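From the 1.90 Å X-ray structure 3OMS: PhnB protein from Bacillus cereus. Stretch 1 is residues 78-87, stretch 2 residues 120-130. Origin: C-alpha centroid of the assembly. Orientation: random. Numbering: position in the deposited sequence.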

# COMPACT_ATOMS: atom_id res chain seq x y z
N THR A 78 -2.09 -7.66 10.96
CA THR A 78 -2.32 -6.23 10.79
C THR A 78 -1.27 -5.72 9.80
O THR A 78 -0.71 -6.51 9.04
CB THR A 78 -2.28 -5.45 12.16
OG1 THR A 78 -2.62 -4.06 11.97
CG2 THR A 78 -0.91 -5.60 12.84
N PHE A 79 -1.01 -4.42 9.81
CA PHE A 79 -0.05 -3.84 8.90
C PHE A 79 1.31 -4.36 9.18
O PHE A 79 1.64 -4.67 10.35
CB PHE A 79 -0.04 -2.31 9.02
CG PHE A 79 -1.38 -1.68 8.83
CD1 PHE A 79 -1.90 -1.51 7.54
CD2 PHE A 79 -2.11 -1.20 9.93
CE1 PHE A 79 -3.14 -0.92 7.38
CE2 PHE A 79 -3.35 -0.61 9.76
CZ PHE A 79 -3.86 -0.47 8.50
N THR A 80 2.11 -4.53 8.12
CA THR A 80 3.52 -4.86 8.27
C THR A 80 4.35 -3.88 7.41
O THR A 80 3.79 -3.17 6.57
CB THR A 80 3.86 -6.29 7.87
OG1 THR A 80 3.81 -6.44 6.42
CG2 THR A 80 2.95 -7.35 8.55
N PRO A 81 5.67 -3.88 7.61
CA PRO A 81 6.51 -3.04 6.75
C PRO A 81 6.67 -3.55 5.33
O PRO A 81 7.30 -2.87 4.53
CB PRO A 81 7.86 -3.04 7.46
CG PRO A 81 7.49 -3.23 8.96
CD PRO A 81 6.42 -4.32 8.81
N ALA A 82 6.08 -4.71 4.98
CA ALA A 82 6.28 -5.26 3.63
C ALA A 82 5.64 -4.33 2.56
O ALA A 82 6.12 -4.28 1.42
CB ALA A 82 5.78 -6.68 3.48
N MSE A 83 4.53 -3.70 2.88
CA MSE A 83 3.95 -2.65 2.02
C MSE A 83 3.90 -1.39 2.83
O MSE A 83 3.21 -1.34 3.88
CB MSE A 83 2.56 -2.99 1.51
CG MSE A 83 2.17 -2.02 0.34
SE MSE A 83 0.40 -2.40 -0.29
CE MSE A 83 0.71 -4.25 -0.91
N SER A 84 4.70 -0.41 2.38
CA SER A 84 4.86 0.89 3.05
C SER A 84 4.51 2.08 2.13
O SER A 84 4.37 1.95 0.88
CB SER A 84 6.28 1.05 3.58
OG SER A 84 7.25 0.98 2.55
N LEU A 85 4.33 3.22 2.77
CA LEU A 85 4.06 4.47 2.09
C LEU A 85 5.33 5.35 2.08
O LEU A 85 5.81 5.77 3.13
CB LEU A 85 2.88 5.17 2.75
CG LEU A 85 1.57 4.36 2.77
CD1 LEU A 85 0.51 5.17 3.58
CD2 LEU A 85 1.07 4.03 1.39
N TYR A 86 5.86 5.56 0.89
CA TYR A 86 7.10 6.24 0.69
C TYR A 86 6.79 7.69 0.33
O TYR A 86 6.17 7.96 -0.73
CB TYR A 86 7.84 5.53 -0.42
CG TYR A 86 9.23 5.99 -0.71
CD1 TYR A 86 10.32 5.38 -0.12
CD2 TYR A 86 9.46 7.05 -1.61
CE1 TYR A 86 11.62 5.80 -0.41
CE2 TYR A 86 10.77 7.44 -1.92
CZ TYR A 86 11.82 6.83 -1.28
OH TYR A 86 13.09 7.22 -1.58
N VAL A 87 7.23 8.59 1.21
CA VAL A 87 6.91 10.01 1.07
C VAL A 87 8.11 10.81 0.64
O VAL A 87 9.15 10.74 1.26
CB VAL A 87 6.38 10.63 2.38
CG1 VAL A 87 5.86 12.12 2.08
CG2 VAL A 87 5.24 9.79 2.98
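Stretch 2, residues 120-130: KFGWLNDKYGV

Stretch 2 is a strand that runs to Asn 125, then makes a type I beta turn from Asp 126 to Gly 129 and ends at Val 130; it heads back along stretch 1, its strand near Tyr 86 and its end at Phe 79. No direct hydrogen bond joins the two stretches, and the alpha carbons stand 5.6 Å apart at Phe 79 CA and Val 130 CA but 8.9 Å at Tyr 86 CA and Trp 123 CA; at the wider end the two are linked by side chains, Tyr 86 CE1 lying 4.3 Å from Phe 121 CE1. Phe 79 has the largest area covered by the other stretch. Its ring (chi1 m) takes Val 130 over one face, with CG2 of Val 130 3.6 Å from the ring centroid and 7° off the normal, a CH-pi contact; Tyr 128 O lies at the ring edge, 3.5 Å from Phe 79 CD2, and Gly 129 O is 3.2 Å from Phe 79 CB. Val 130 also reaches Leu 85, CG1 to CD1 4.1 Å. Asp 126 OD1 holds the turn by accepting from Tyr 128 N (2.8 Å) and Val 130 N (3.0 Å). Two waters bridge the close end: one links Thr 78 OG1 to Tyr 128 O, the other donates to Phe 79 O and Gly 129 O. Farther along, Trp 123 (chi1 t) brings CZ2 to 4.0 Å from Pro 81 O and 4.1 Å from Ser 84 OG.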

# COMPACT_ATOMS: atom_id res chain seq x y z
N LYS A 120 18.72 12.74 3.68
CA LYS A 120 17.75 12.75 4.77
C LYS A 120 16.68 11.71 4.50
O LYS A 120 15.88 11.85 3.57
CB LYS A 120 17.13 14.12 4.91
CG LYS A 120 16.41 14.36 6.22
CD LYS A 120 17.25 15.05 7.25
CE LYS A 120 16.39 15.38 8.47
NZ LYS A 120 16.91 16.46 9.37
N PHE A 121 16.65 10.69 5.36
CA PHE A 121 15.73 9.55 5.23
C PHE A 121 15.39 8.96 6.59
O PHE A 121 16.24 8.92 7.50
CB PHE A 121 16.37 8.44 4.39
CG PHE A 121 15.56 7.17 4.34
CD1 PHE A 121 14.56 7.02 3.38
CD2 PHE A 121 15.83 6.11 5.21
CE1 PHE A 121 13.80 5.83 3.29
CE2 PHE A 121 15.09 4.92 5.14
CZ PHE A 121 14.08 4.78 4.16
N GLY A 122 14.16 8.49 6.72
CA GLY A 122 13.77 7.72 7.90
C GLY A 122 12.67 6.76 7.58
O GLY A 122 11.95 6.90 6.57
N TRP A 123 12.49 5.79 8.47
CA TRP A 123 11.50 4.72 8.27
C TRP A 123 10.92 4.40 9.63
O TRP A 123 11.64 4.21 10.60
CB TRP A 123 12.16 3.48 7.66
CG TRP A 123 11.23 2.47 7.06
CD1 TRP A 123 9.91 2.31 7.29
CD2 TRP A 123 11.59 1.46 6.10
NE1 TRP A 123 9.41 1.24 6.57
CE2 TRP A 123 10.43 0.71 5.83
CE3 TRP A 123 12.77 1.14 5.43
CZ2 TRP A 123 10.41 -0.33 4.87
CZ3 TRP A 123 12.77 0.07 4.51
CH2 TRP A 123 11.59 -0.65 4.25
N LEU A 124 9.60 4.41 9.71
CA LEU A 124 8.93 4.11 10.97
C LEU A 124 7.62 3.39 10.73
O LEU A 124 7.15 3.31 9.57
CB LEU A 124 8.63 5.42 11.71
CG LEU A 124 7.89 6.58 11.00
CD1 LEU A 124 6.38 6.22 10.92
CD2 LEU A 124 8.08 7.88 11.79
N ASN A 125 7.06 2.86 11.82
CA ASN A 125 5.64 2.50 11.87
C ASN A 125 4.92 3.48 12.72
O ASN A 125 5.40 3.85 13.78
CB ASN A 125 5.45 1.11 12.49
CG ASN A 125 6.13 -0.01 11.71
OD1 ASN A 125 6.61 -0.98 12.32
ND2 ASN A 125 6.09 0.04 10.40
N ASP A 126 3.78 3.98 12.26
CA ASP A 126 3.05 4.95 13.07
C ASP A 126 2.28 4.23 14.20
O ASP A 126 2.34 3.00 14.37
CB ASP A 126 2.20 5.85 12.18
CG ASP A 126 1.03 5.12 11.55
OD1 ASP A 126 0.71 4.01 12.07
OD2 ASP A 126 0.43 5.69 10.59
N LYS A 127 1.59 5.01 15.00
CA LYS A 127 0.87 4.49 16.16
C LYS A 127 -0.19 3.45 15.78
O LYS A 127 -0.69 2.74 16.64
CB LYS A 127 0.22 5.61 16.97
CG LYS A 127 -0.94 6.36 16.31
CD LYS A 127 -1.53 7.44 17.21
CE LYS A 127 -0.65 8.70 17.29
NZ LYS A 127 -0.49 9.57 16.08
N TYR A 128 -0.60 3.44 14.51
CA TYR A 128 -1.59 2.47 14.04
C TYR A 128 -0.94 1.23 13.47
O TYR A 128 -1.64 0.30 13.08
CB TYR A 128 -2.53 3.15 13.00
CG TYR A 128 -3.16 4.42 13.52
CD1 TYR A 128 -4.17 4.37 14.48
CD2 TYR A 128 -2.71 5.67 13.11
CE1 TYR A 128 -4.72 5.52 15.00
CE2 TYR A 128 -3.25 6.79 13.61
CZ TYR A 128 -4.25 6.73 14.56
OH TYR A 128 -4.78 7.89 15.08
N GLY A 129 0.39 1.24 13.32
CA GLY A 129 1.12 0.16 12.74
C GLY A 129 1.42 0.31 11.25
O GLY A 129 2.13 -0.55 10.68
N VAL A 130 0.96 1.39 10.64
CA VAL A 130 1.18 1.66 9.22
C VAL A 130 2.62 2.13 8.99
O VAL A 130 3.13 2.98 9.75
CB VAL A 130 0.22 2.73 8.67
CG1 VAL A 130 0.60 3.10 7.17
CG2 VAL A 130 -1.20 2.20 8.75
O HOH W 1 -1.47 -2.41 13.69
O HOH W 2 2.63 -3.02 12.23